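Side-chain contact in beta-1,4-mannanase (Aplysia kurodai, PDB 3VUP), which probably hydrolyses beta-1,4-mannosidic linkages of mannan in the digestive fluid of the sea hare, using a TIM-barrel catalytic domain: residues G35-N40 with M92-D97. Sequence-based numbering, arbitrary orientation. Where two conformers were deposited one is given.
Sequences GQWQRN and MKDLLD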
loop_
_atom_site.group_PDB
_atom_site.type_symbol
_atom_site.label_atom_id
_atom_site.label_comp_id
_atom_site.label_asym_id
_atom_site.label_seq_id
_atom_site.Cartn_x
_atom_site.Cartn_y
_atom_site.Cartn_z
ATOM N N GLY A 35 8.420 10.423 19.262
ATOM C CA GLY A 35 9.031 11.701 18.937
ATOM C C GLY A 35 9.692 11.776 17.571
ATOM O O GLY A 35 10.301 12.788 17.231
ATOM N N GLN A 36 9.562 10.722 16.775
ATOM C CA GLN A 36 10.336 10.609 15.545
ATOM C C GLN A 36 9.811 11.465 14.397
ATOM O O GLN A 36 10.577 11.882 13.527
ATOM C CB GLN A 36 10.431 9.141 15.122
ATOM C CG GLN A 36 11.200 8.318 16.142
ATOM C CD GLN A 36 11.143 6.814 15.914
ATOM O OE1 GLN A 36 12.151 6.135 16.068
ATOM N NE2 GLN A 36 9.970 6.287 15.573
ATOM N N TRP A 37 8.507 11.715 14.380
ATOM C CA TRP A 37 7.928 12.525 13.314
ATOM C C TRP A 37 8.418 13.964 13.381
ATOM O O TRP A 37 8.855 14.527 12.375
ATOM C CB TRP A 37 6.400 12.454 13.323
ATOM C CG TRP A 37 5.758 13.572 12.560
ATOM C CD1 TRP A 37 5.116 14.649 13.090
ATOM C CD2 TRP A 37 5.714 13.741 11.133
ATOM N NE1 TRP A 37 4.672 15.477 12.095
ATOM C CE2 TRP A 37 5.019 14.944 10.882
ATOM C CE3 TRP A 37 6.185 12.995 10.048
ATOM C CZ2 TRP A 37 4.785 15.417 9.594
ATOM C CZ3 TRP A 37 5.948 13.470 8.765
ATOM C CH2 TRP A 37 5.257 14.670 8.552
ATOM N N GLN A 38 8.368 14.562 14.563
ATOM C CA GLN A 38 8.829 15.938 14.672
ATOM C C GLN A 38 10.321 16.052 14.341
ATOM O O GLN A 38 10.763 17.074 13.818
ATOM C CB GLN A 38 8.499 16.533 16.043
ATOM C CG GLN A 38 7.006 16.742 16.289
ATOM C CD GLN A 38 6.352 17.708 15.307
ATOM O OE1 GLN A 38 7.009 18.585 14.736
ATOM N NE2 GLN A 38 5.047 17.555 15.115
ATOM N N ARG A 39 11.087 14.997 14.620
ATOM C CA ARG A 39 12.506 14.995 14.285
ATOM C C ARG A 39 12.754 14.904 12.781
ATOM O O ARG A 39 13.723 15.473 12.274
ATOM C CB ARG A 39 13.239 13.873 15.021
ATOM C CG ARG A 39 13.432 14.153 16.504
ATOM C CD ARG A 39 14.360 13.139 17.154
ATOM N NE ARG A 39 13.715 11.844 17.339
ATOM C CZ ARG A 39 13.033 11.502 18.427
ATOM N NH1 ARG A 39 12.906 12.361 19.429
ATOM N NH2 ARG A 39 12.478 10.302 18.513
ATOM N N ASN A 40 11.876 14.203 12.067
ATOM C CA ASN A 40 12.041 14.002 10.623
ATOM C C ASN A 40 11.230 14.959 9.748
ATOM O O ASN A 40 11.419 14.994 8.530
ATOM C CB ASN A 40 11.672 12.567 10.225
ATOM C CG ASN A 40 12.745 11.543 10.583
ATOM O OD1 ASN A 40 13.621 11.232 9.776
ATOM N ND2 ASN A 40 12.644 10.975 11.779
ATOM N N MET A 92 0.530 11.147 13.430
ATOM C CA MET A 92 -0.265 10.756 12.275
ATOM C C MET A 92 -1.196 11.891 11.843
ATOM O O MET A 92 -1.359 12.146 10.646
ATOM C CB MET A 92 -1.032 9.464 12.554
ATOM C CG MET A 92 -0.122 8.246 12.761
ATOM S SD MET A 92 0.939 7.854 11.342
ATOM C CE MET A 92 -0.278 7.386 10.110
ATOM N N LYS A 93 -1.776 12.600 12.808
ATOM C CA LYS A 93 -2.605 13.749 12.476
ATOM C C LYS A 93 -1.780 14.851 11.817
ATOM O O LYS A 93 -2.203 15.436 10.825
ATOM C CB LYS A 93 -3.339 14.287 13.709
ATOM C CG LYS A 93 -4.029 15.626 13.445
ATOM C CD LYS A 93 -5.266 15.844 14.295
ATOM C CE LYS A 93 -6.094 17.000 13.743
ATOM N NZ LYS A 93 -5.301 18.257 13.603
ATOM N N ASP A 94 -0.596 15.122 12.360
ATOM C CA ASP A 94 0.243 16.172 11.808
ATOM C C ASP A 94 0.750 15.829 10.408
ATOM O O ASP A 94 0.882 16.712 9.557
ATOM C CB ASP A 94 1.405 16.496 12.745
ATOM C CG ASP A 94 2.019 17.846 12.451
ATOM O OD1 ASP A 94 1.263 18.836 12.351
ATOM O OD2 ASP A 94 3.254 17.920 12.307
ATOM N N LEU A 95 1.043 14.553 10.177
ATOM C CA LEU A 95 1.388 14.089 8.841
ATOM C C LEU A 95 0.293 14.491 7.859
ATOM O O LEU A 95 0.560 15.063 6.801
ATOM C CB LEU A 95 1.548 12.569 8.839
ATOM C CG LEU A 95 1.541 11.889 7.465
ATOM C CD1 LEU A 95 2.738 12.294 6.611
ATOM C CD2 LEU A 95 1.488 10.384 7.650
ATOM N N LEU A 96 -0.950 14.189 8.221
ATOM C CA LEU A 96 -2.080 14.472 7.344
ATOM C C LEU A 96 -2.355 15.972 7.212
ATOM O O LEU A 96 -2.688 16.447 6.131
ATOM C CB LEU A 96 -3.321 13.702 7.810
ATOM C CG LEU A 96 -3.190 12.176 7.757
ATOM C CD1 LEU A 96 -4.385 11.520 8.416
ATOM C CD2 LEU A 96 -3.048 11.688 6.323
ATOM N N ASP A 97 -2.214 16.715 8.307
ATOM C CA ASP A 97 -2.361 18.169 8.243
ATOM C C ASP A 97 -1.301 18.776 7.318
ATOM O O ASP A 97 -1.571 19.714 6.568
ATOM C CB ASP A 97 -2.244 18.792 9.636
ATOM C CG ASP A 97 -3.427 18.479 10.534
ATOM O OD1 ASP A 97 -4.506 18.098 10.029
ATOM O OD2 ASP A 97 -3.267 18.641 11.763
#
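The indole of Trp37 lies between two helices, with Leu95 over one face and Asp94 at its edge. On the Leu95 side the benzo half packs against backbone as well as side chain: CZ2 of Trp37 lies 3.7 Å from CA of Leu95, and Trp37 CH2 is 4.0 Å from Leu95 CD1. A leucine suits this place because its CD1 methyl meets CH2 and CZ3 at the far rim of the ring. The pyrrole edge is polar. NE1 of Trp37 donates to OD2 of Asp94 at 2.8 Å, almost straight and in the ring plane; the oxygen receives it on its anti lone pair, and the carboxylate stands 78° to the indole. This bond satisfies the indole N-H and helps hold the ring in its rotation. With CG of Trp37 anti to the backbone N (chi1 162°), the indole extends across to helix 88-101. Gln38, bent at chi2, brings NE2 to the same Asp94 OD2 in a weak bond of 3.4 Å, and a salt bridge from Lys41 adds a positive charge there, which probably favours the ionised carboxylate. A phenylalanine in place of Trp37 would probably leave Asp94 OD2 without its short, nearly straight indole donor and open a gap against Leu95. The ring of Phe32 also meets the indole, nearly parallel to it. Segments 36-40 and 92-97 run 33° apart, with axes 10.5 Å from each other at closest; their helices, 36-53 and 88-101, belong to the outer layer of the barrel. Leu95 also touches Phe48 of helix 36-53 and Val106 of strand 105-112, joining the helix pair to the barrel wall.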